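Local coordinates for protein porin (Rhodobacter blasticus, PDB 3PRN) that forms trimeric outer-membrane channels through which small hydrophilic solutes, up to about 0.6 kDa, diffuse passively, at residues A69-S74 and V80-V85; A116-Y121 and D128-I133. The protein carries 1 engineered substitution. One frame throughout, in Å; residues are numbered along the deposited sequence. Where two conformers were deposited one is given.

Contact 1 of 2, residues A69-S74 and V80-V85; sequences AQFWTS and VSVGNV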
ATOM      1  N   ALA A  69      -5.901   2.445  10.666  1.00 16.99           N
ATOM      2  CA  ALA A  69      -6.410   3.772  10.376  1.00 17.75           C
ATOM      3  C   ALA A  69      -6.695   4.600  11.626  1.00 18.08           C
ATOM      4  O   ALA A  69      -6.937   4.067  12.715  1.00 17.58           O
ATOM      5  CB  ALA A  69      -7.804   3.650   9.665  1.00 19.76           C
ATOM      6  N   GLN A  70      -6.661   5.893  11.394  1.00 18.08           N
ATOM      7  CA  GLN A  70      -7.020   6.907  12.385  1.00 18.58           C
ATOM      8  C   GLN A  70      -8.153   7.744  11.744  1.00 18.35           C
ATOM      9  O   GLN A  70      -8.025   8.102  10.550  1.00 18.47           O
ATOM     10  CB  GLN A  70      -5.820   7.789  12.720  1.00 18.95           C
ATOM     11  CG  GLN A  70      -6.171   8.873  13.740  1.00 21.61           C
ATOM     12  CD  GLN A  70      -5.070   9.915  13.917  1.00 25.48           C
ATOM     13  OE1 GLN A  70      -5.226  11.051  13.476  1.00 30.12           O
ATOM     14  NE2 GLN A  70      -3.956   9.593  14.547  1.00 22.72           N
ATOM     15  N   PHE A  71      -9.185   8.119  12.481  1.00 18.64           N
ATOM     16  CA  PHE A  71     -10.294   8.915  12.044  1.00 18.35           C
ATOM     17  C   PHE A  71     -10.457  10.123  12.984  1.00 19.13           C
ATOM     18  O   PHE A  71     -10.245   9.994  14.181  1.00 19.07           O
ATOM     19  CB  PHE A  71     -11.648   8.178  12.037  1.00 17.53           C
ATOM     20  CG  PHE A  71     -11.568   6.836  11.354  1.00 18.20           C
ATOM     21  CD1 PHE A  71     -11.129   5.732  12.053  1.00 17.88           C
ATOM     22  CD2 PHE A  71     -11.871   6.714  10.002  1.00 17.82           C
ATOM     23  CE1 PHE A  71     -10.995   4.469  11.435  1.00 17.93           C
ATOM     24  CE2 PHE A  71     -11.793   5.438   9.397  1.00 19.16           C
ATOM     25  CZ  PHE A  71     -11.346   4.333  10.114  1.00 18.20           C
ATOM     26  N   TRP A  72     -10.860  11.266  12.456  1.00 19.55           N
ATOM     27  CA  TRP A  72     -11.108  12.404  13.348  1.00 21.48           C
ATOM     28  C   TRP A  72     -12.259  13.256  12.838  1.00 22.32           C
ATOM     29  O   TRP A  72     -12.645  13.213  11.675  1.00 21.26           O
ATOM     30  CB  TRP A  72      -9.862  13.247  13.526  1.00 23.39           C
ATOM     31  CG  TRP A  72      -9.423  14.012  12.309  1.00 28.23           C
ATOM     32  CD1 TRP A  72      -9.859  15.272  11.894  1.00 29.21           C
ATOM     33  CD2 TRP A  72      -8.454  13.591  11.336  1.00 28.91           C
ATOM     34  NE1 TRP A  72      -9.222  15.627  10.732  1.00 30.20           N
ATOM     35  CE2 TRP A  72      -8.355  14.614  10.369  1.00 29.51           C
ATOM     36  CE3 TRP A  72      -7.684  12.427  11.203  1.00 30.40           C
ATOM     37  CZ2 TRP A  72      -7.503  14.535   9.280  1.00 31.09           C
ATOM     38  CZ3 TRP A  72      -6.832  12.352  10.101  1.00 32.45           C
ATOM     39  CH2 TRP A  72      -6.751  13.397   9.156  1.00 32.21           C
ATOM     40  N   THR A  73     -12.778  14.082  13.780  1.00 22.74           N
ATOM     41  CA  THR A  73     -13.797  15.065  13.482  1.00 23.59           C
ATOM     42  C   THR A  73     -13.358  16.347  14.231  1.00 24.88           C
ATOM     43  O   THR A  73     -12.980  16.187  15.422  1.00 23.47           O
ATOM     44  CB  THR A  73     -15.211  14.699  13.933  0.50 26.35           C
ATOM     45  OG1 THR A  73     -15.296  14.820  15.365  0.50 27.09           O
ATOM     46  CG2 THR A  73     -15.531  13.253  13.576  0.50 28.28           C
ATOM     47  N   SER A  74     -13.277  17.460  13.546  1.00 24.67           N
ATOM     48  CA  SER A  74     -12.856  18.719  14.100  1.00 28.30           C
ATOM     49  C   SER A  74     -13.932  19.781  13.937  1.00 29.66           C
ATOM     50  O   SER A  74     -14.601  19.858  12.896  1.00 29.61           O
ATOM     51  CB  SER A  74     -11.677  19.426  13.400  1.00 29.50           C
ATOM     52  OG  SER A  74     -10.491  18.667  13.575  1.00 36.70           O
ATOM     53  N   VAL A  80     -11.782  15.370  17.870  1.00 25.52           N
ATOM     54  CA  VAL A  80     -12.008  14.081  18.477  1.00 24.23           C
ATOM     55  C   VAL A  80     -11.469  13.047  17.471  1.00 23.94           C
ATOM     56  O   VAL A  80     -11.819  13.157  16.293  1.00 23.65           O
ATOM     57  CB  VAL A  80     -13.462  13.805  18.790  1.00 25.93           C
ATOM     58  CG1 VAL A  80     -13.613  12.446  19.481  1.00 25.81           C
ATOM     59  CG2 VAL A  80     -14.051  14.846  19.748  1.00 27.89           C
ATOM     60  N   SER A  81     -10.642  12.140  17.897  1.00 23.18           N
ATOM     61  CA  SER A  81     -10.033  11.120  17.063  1.00 22.60           C
ATOM     62  C   SER A  81     -10.269   9.747  17.646  1.00 22.31           C
ATOM     63  O   SER A  81     -10.436   9.534  18.845  1.00 22.06           O
ATOM     64  CB  SER A  81      -8.555  11.395  16.752  1.00 24.32           C
ATOM     65  OG  SER A  81      -7.855  11.488  17.955  1.00 29.95           O
ATOM     66  N   VAL A  82     -10.380   8.765  16.732  1.00 21.74           N
ATOM     67  CA  VAL A  82     -10.668   7.392  17.100  1.00 21.08           C
ATOM     68  C   VAL A  82      -9.791   6.413  16.324  1.00 21.24           C
ATOM     69  O   VAL A  82      -9.387   6.753  15.152  1.00 20.25           O
ATOM     70  CB  VAL A  82     -12.159   7.071  16.854  0.50 22.00           C
ATOM     71  CG1 VAL A  82     -12.627   7.412  15.451  0.50 21.15           C
ATOM     72  CG2 VAL A  82     -12.486   5.623  17.148  0.50 22.71           C
ATOM     73  N   GLY A  83      -9.509   5.263  16.912  1.00 19.42           N
ATOM     74  CA  GLY A  83      -8.726   4.233  16.243  1.00 20.15           C
ATOM     75  C   GLY A  83      -7.274   4.270  16.627  1.00 20.02           C
ATOM     76  O   GLY A  83      -6.928   4.166  17.806  1.00 20.80           O
ATOM     77  N   ASN A  84      -6.369   4.414  15.648  1.00 20.02           N
ATOM     78  CA  ASN A  84      -4.912   4.501  15.993  1.00 19.26           C
ATOM     79  C   ASN A  84      -4.604   5.956  16.285  1.00 19.77           C
ATOM     80  O   ASN A  84      -4.182   6.723  15.405  1.00 19.64           O
ATOM     81  CB  ASN A  84      -4.141   3.977  14.756  1.00 18.69           C
ATOM     82  CG  ASN A  84      -2.642   3.917  14.897  1.00 19.07           C
ATOM     83  OD1 ASN A  84      -2.055   4.142  15.981  1.00 18.47           O
ATOM     84  ND2 ASN A  84      -1.971   3.608  13.766  1.00 17.15           N
ATOM     85  N   VAL A  85      -4.840   6.461  17.483  1.00 19.02           N
ATOM     86  CA  VAL A  85      -4.723   7.820  17.891  1.00 19.90           C
ATOM     87  C   VAL A  85      -3.338   8.254  18.384  1.00 20.93           C
ATOM     88  O   VAL A  85      -2.536   7.386  18.752  1.00 20.79           O
ATOM     89  CB  VAL A  85      -5.761   8.155  19.014  1.00 20.05           C
ATOM     90  CG1 VAL A  85      -7.205   7.772  18.545  1.00 20.14           C
ATOM     91  CG2 VAL A  85      -5.523   7.387  20.335  1.00 17.33           C
TER
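Phe71 and Val82 form an antiparallel hydrogen-bonded pair, with Phe71 N to Val82 O at 3.0 Å and Val82 N to Phe71 O at 2.8 Å; Thr73 and Val80 repeat the pattern further along. The edge of the Phe71 ring faces Val82 O, 3.7 Å from CD1. From its own strand, Gln70 reaches across to Asn84, just past the end of strand 80-83. Gln70 CB passes 3.3 Å from Asn84 O; CG stands anti to the backbone N (chi1 179°) and the chain stays extended beyond it, running alongside that oxygen. CG is 3.4 Å and CD 3.6 Å from Asn84 O, and NE2 donates to it at 3.0 Å. This bond is nearly straight (162° at the hydrogen), lies in the planes of both amide and carbonyl, and uses a lone pair. NE2 also makes a weak bond to Asp86. Asn84, the centre of an inverse gamma turn, gives its own N to Ala69 O at 3.0 Å; a CB on Gly83 would collide with that oxygen. An alanine in place of Gln70 would probably leave Asn84 O without this donor and the turn less firmly fixed. Arg30 of the second subunit packs on Phe71. The backbone ladder thus zips up a hairpin of the porin barrel, while a buried side-chain amide extends the bonding to where the chain leaves the sheet.

Contact 2 of 2, residues A116-Y121 and D128-I133; sequences AYNSKY and DNYNGI. With C8E ((hydroxyethyloxy)tri(ethyloxy)octane), chain C.
Ala116 and Tyr130 are joined through a single water rather than directly: it accepts from Ala116 N at 3.1 Å and hydrogen-bonds to Tyr130 OH at 3.2 Å. The phenol oxygen and Ala116 O are themselves 3.9 Å apart. Direct packing comes from Asn118, whose side-chain amide sits over one face of the Tyr130 ring, offset toward its rim, with the two planes 64° apart. The pair approach from opposite directions, Tyr130 reaching across because CG stands anti to its backbone N (chi1 168°). Phe115 meets the same tyrosine edge-to-face, and the backbone of Asn118 is tied to Asn67. Further along, one face of the Tyr121 ring carries the octyl chain of a bound detergent, C4 lying 3.7 Å from Tyr121 CG, while Tyr121 OH is 2.9 Å from the ether oxygen O18, a weak bond at most. Lys120 forms salt bridges with Asp56 and Asp59. The segment 116-121 belongs to the long loop that, as in porins generally, folds into the barrel and narrows the pore. Its link to Tyr130, just before strand 131-138, relies on amide-over-ring packing and a water bridge, a small interface supplemented by polar bonds to strand 46-56 and to neighbouring loops.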
ATOM      1  N   ALA A 116       1.629   5.074  21.814  1.00 22.34           N
ATOM      2  CA  ALA A 116       1.764   6.273  20.940  1.00 21.44           C
ATOM      3  C   ALA A 116       1.216   5.857  19.575  1.00 21.32           C
ATOM      4  O   ALA A 116       1.085   4.641  19.320  1.00 20.35           O
ATOM      5  CB  ALA A 116       3.237   6.671  20.847  1.00 19.43           C
ATOM      6  N   TYR A 117       1.023   6.805  18.666  1.00 20.11           N
ATOM      7  CA  TYR A 117       0.581   6.414  17.321  1.00 19.32           C
ATOM      8  C   TYR A 117       1.443   5.287  16.731  1.00 19.56           C
ATOM      9  O   TYR A 117       2.667   5.397  16.723  1.00 19.54           O
ATOM     10  CB  TYR A 117       0.734   7.651  16.414  1.00 19.05           C
ATOM     11  CG  TYR A 117       0.242   7.463  14.995  1.00 17.94           C
ATOM     12  CD1 TYR A 117      -1.097   7.364  14.699  1.00 17.44           C
ATOM     13  CD2 TYR A 117       1.168   7.369  13.959  1.00 19.22           C
ATOM     14  CE1 TYR A 117      -1.539   7.198  13.370  1.00 18.41           C
ATOM     15  CE2 TYR A 117       0.741   7.218  12.625  1.00 19.61           C
ATOM     16  CZ  TYR A 117      -0.596   7.142  12.346  1.00 19.23           C
ATOM     17  OH  TYR A 117      -1.016   6.972  11.034  1.00 19.33           O
ATOM     18  N   ASN A 118       0.818   4.256  16.170  1.00 18.62           N
ATOM     19  CA  ASN A 118       1.625   3.121  15.645  1.00 19.11           C
ATOM     20  C   ASN A 118       1.877   3.348  14.163  1.00 18.98           C
ATOM     21  O   ASN A 118       0.898   3.326  13.366  1.00 18.76           O
ATOM     22  CB  ASN A 118       0.861   1.799  15.854  1.00 19.89           C
ATOM     23  CG  ASN A 118       0.629   1.575  17.359  1.00 21.66           C
ATOM     24  OD1 ASN A 118       1.585   1.605  18.122  1.00 22.65           O
ATOM     25  ND2 ASN A 118      -0.608   1.332  17.743  1.00 22.45           N
ATOM     26  N   SER A 119       3.119   3.570  13.788  1.00 17.98           N
ATOM     27  CA  SER A 119       3.411   3.881  12.400  1.00 19.25           C
ATOM     28  C   SER A 119       3.315   2.705  11.450  1.00 19.47           C
ATOM     29  O   SER A 119       3.191   2.988  10.237  1.00 19.82           O
ATOM     30  CB  SER A 119       4.801   4.516  12.238  1.00 19.27           C
ATOM     31  OG  SER A 119       4.799   5.840  12.713  1.00 21.78           O
ATOM     32  N   LYS A 120       3.377   1.481  11.929  1.00 19.41           N
ATOM     33  CA  LYS A 120       3.410   0.312  11.100  1.00 19.67           C
ATOM     34  C   LYS A 120       2.514  -0.811  11.609  1.00 19.89           C
ATOM     35  O   LYS A 120       2.024  -0.672  12.739  1.00 20.70           O
ATOM     36  CB  LYS A 120       4.848  -0.287  11.181  1.00 21.28           C
ATOM     37  CG  LYS A 120       5.831   0.674  10.490  1.00 23.86           C
ATOM     38  CD  LYS A 120       7.194  -0.016  10.437  1.00 25.78           C
ATOM     39  CE  LYS A 120       8.191   0.886   9.747  1.00 27.01           C
ATOM     40  NZ  LYS A 120       9.570   0.352   9.799  1.00 26.78           N
ATOM     41  N   TYR A 121       2.384  -1.867  10.841  1.00 20.23           N
ATOM     42  CA  TYR A 121       1.616  -3.039  11.233  1.00 20.82           C
ATOM     43  C   TYR A 121       2.413  -3.727  12.374  1.00 21.62           C
ATOM     44  O   TYR A 121       3.584  -3.382  12.618  1.00 21.03           O
ATOM     45  CB  TYR A 121       1.466  -3.966  10.025  1.00 21.58           C
ATOM     46  CG  TYR A 121       2.770  -4.706   9.673  1.00 23.65           C
ATOM     47  CD1 TYR A 121       3.134  -5.914  10.268  1.00 23.88           C
ATOM     48  CD2 TYR A 121       3.620  -4.164   8.732  1.00 23.24           C
ATOM     49  CE1 TYR A 121       4.291  -6.592   9.915  1.00 23.56           C
ATOM     50  CE2 TYR A 121       4.796  -4.801   8.369  1.00 24.31           C
ATOM     51  CZ  TYR A 121       5.122  -6.014   8.954  1.00 25.87           C
ATOM     52  OH  TYR A 121       6.327  -6.614   8.587  1.00 25.98           O
ATOM     53  N   ASP A 128      -4.158  -6.068  17.097  1.00 23.03           N
ATOM     54  CA  ASP A 128      -5.317  -6.311  16.226  1.00 23.16           C
ATOM     55  C   ASP A 128      -6.645  -5.696  16.662  1.00 22.54           C
ATOM     56  O   ASP A 128      -7.446  -5.272  15.831  1.00 21.82           O
ATOM     57  CB  ASP A 128      -5.561  -7.834  16.037  1.00 23.75           C
ATOM     58  CG  ASP A 128      -4.482  -8.540  15.235  1.00 25.11           C
ATOM     59  OD1 ASP A 128      -3.416  -7.978  14.844  1.00 24.96           O
ATOM     60  OD2 ASP A 128      -4.644  -9.750  14.962  1.00 26.73           O
ATOM     61  N   ASN A 129      -6.904  -5.605  17.972  1.00 21.93           N
ATOM     62  CA  ASN A 129      -8.140  -5.013  18.464  1.00 22.43           C
ATOM     63  C   ASN A 129      -7.865  -3.774  19.300  1.00 22.44           C
ATOM     64  O   ASN A 129      -8.691  -3.372  20.126  1.00 21.47           O
ATOM     65  CB  ASN A 129      -8.901  -6.078  19.286  1.00 23.98           C
ATOM     66  CG  ASN A 129      -9.479  -7.109  18.316  1.00 27.92           C
ATOM     67  OD1 ASN A 129     -10.412  -6.793  17.573  1.00 31.56           O
ATOM     68  ND2 ASN A 129      -8.956  -8.315  18.244  1.00 28.34           N
ATOM     69  N   TYR A 130      -6.685  -3.189  19.061  1.00 21.55           N
ATOM     70  CA  TYR A 130      -6.288  -1.986  19.769  1.00 22.13           C
ATOM     71  C   TYR A 130      -7.120  -0.820  19.236  1.00 21.72           C
ATOM     72  O   TYR A 130      -7.279  -0.571  18.046  1.00 22.33           O
ATOM     73  CB  TYR A 130      -4.803  -1.809  19.560  1.00 21.67           C
ATOM     74  CG  TYR A 130      -4.141  -0.521  19.946  1.00 20.67           C
ATOM     75  CD1 TYR A 130      -4.354   0.664  19.256  1.00 21.95           C
ATOM     76  CD2 TYR A 130      -3.210  -0.525  20.969  1.00 21.00           C
ATOM     77  CE1 TYR A 130      -3.666   1.821  19.573  1.00 21.95           C
ATOM     78  CE2 TYR A 130      -2.521   0.625  21.313  1.00 22.03           C
ATOM     79  CZ  TYR A 130      -2.726   1.786  20.598  1.00 22.60           C
ATOM     80  OH  TYR A 130      -1.995   2.888  20.948  1.00 24.20           O
ATOM     81  N   ASN A 131      -7.714  -0.048  20.137  1.00 22.61           N
ATOM     82  CA  ASN A 131      -8.549   1.095  19.772  1.00 22.53           C
ATOM     83  C   ASN A 131      -8.481   2.207  20.804  1.00 22.75           C
ATOM     84  O   ASN A 131      -8.598   1.971  22.017  1.00 23.25           O
ATOM     85  CB  ASN A 131     -10.006   0.630  19.576  1.00 22.83           C
ATOM     86  CG  ASN A 131     -10.825   1.714  18.905  1.00 25.89           C
ATOM     87  OD1 ASN A 131     -10.708   1.863  17.689  1.00 27.41           O
ATOM     88  ND2 ASN A 131     -11.614   2.462  19.669  1.00 25.75           N
ATOM     89  N   GLY A 132      -8.232   3.428  20.339  1.00 22.20           N
ATOM     90  CA  GLY A 132      -8.148   4.558  21.243  1.00 21.95           C
ATOM     91  C   GLY A 132      -9.155   5.631  20.862  1.00 23.02           C
ATOM     92  O   GLY A 132      -9.735   5.627  19.753  1.00 22.13           O
ATOM     93  N   ILE A 133      -9.372   6.549  21.805  1.00 23.08           N
ATOM     94  CA  ILE A 133     -10.177   7.746  21.571  1.00 23.97           C
ATOM     95  C   ILE A 133      -9.311   8.911  22.070  1.00 24.24           C
ATOM     96  O   ILE A 133      -8.666   8.786  23.133  1.00 23.68           O
ATOM     97  CB  ILE A 133     -11.503   7.741  22.320  0.50 24.75           C
ATOM     98  CG1 ILE A 133     -12.228   6.413  22.144  0.50 26.33           C
ATOM     99  CG2 ILE A 133     -12.373   8.923  21.929  0.50 25.38           C
ATOM    100  CD1 ILE A 133     -13.421   6.202  23.071  0.50 26.27           C
TER
HETATM  101  C1  C8E C 291      -1.701  -6.707   6.159  1.00 38.75           C
HETATM  102  C2  C8E C 291      -0.496  -5.896   6.038  1.00 40.64           C
HETATM  103  C3  C8E C 291       0.695  -6.714   5.803  1.00 41.59           C
HETATM  104  C4  C8E C 291       1.312  -6.894   7.118  1.00 42.14           C
HETATM  105  C5  C8E C 291       1.360  -8.374   7.291  1.00 43.63           C
HETATM  106  C6  C8E C 291       2.713  -8.817   7.355  1.00 45.72           C
HETATM  107  C7  C8E C 291       2.538 -10.036   8.094  1.00 48.28           C
HETATM  108  C8  C8E C 291       3.802 -10.791   8.143  1.00 52.48           C
HETATM  109  O9  C8E C 291       4.045 -11.654   9.268  1.00 55.96           O
HETATM  110  C10 C8E C 291       3.427 -12.928   9.199  1.00 60.01           C
HETATM  111  C11 C8E C 291       3.838 -13.685  10.438  1.00 64.63           C
HETATM  112  O12 C8E C 291       5.289 -13.780  10.588  1.00 69.14           O
HETATM  113  C13 C8E C 291       5.999 -12.796  11.424  1.00 71.14           C
HETATM  114  C14 C8E C 291       6.945 -11.709  10.827  1.00 73.51           C
HETATM  115  O15 C8E C 291       8.181 -11.126  11.368  1.00 75.67           O
HETATM  116  C16 C8E C 291       8.001  -9.777  11.846  1.00 76.51           C
HETATM  117  C17 C8E C 291       7.713  -8.656  10.838  1.00 76.40           C
HETATM  118  O18 C8E C 291       7.658  -7.260  11.046  1.00 76.07           O
HETATM  119  C19 C8E C 291       8.734  -6.529  11.682  1.00 76.13           C
HETATM  120  C20 C8E C 291       9.346  -5.277  10.837  1.00 75.02           C
HETATM  121  O21 C8E C 291      10.736  -5.523  10.574  1.00 73.85           O
HETATM  122  O   HOH W   1       1.084   2.206  20.928  1.00 30.12           O

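From the N terminus, contact 1 comes first: it closes the short turn between strands 70-75 and 78-83, making a hairpin. The chain then leaves the sheet, passes through helix 88-91 and the long inward loop, and contact 2 closes the last few residues of that loop before strand 131-138. The two closures follow one another in series, neither enclosing nor crossing the other. The neighbouring strands 78-83 and 131-138 meet where Gly83 N lies 2.9 Å from Gly132 O, a probable hydrogen bond; the inward loop is tied on separately, through Asn84 OD1 and Asn118 N. The wall and its inward loop are thereby joined, and both contacts also touch the second subunit of the trimer.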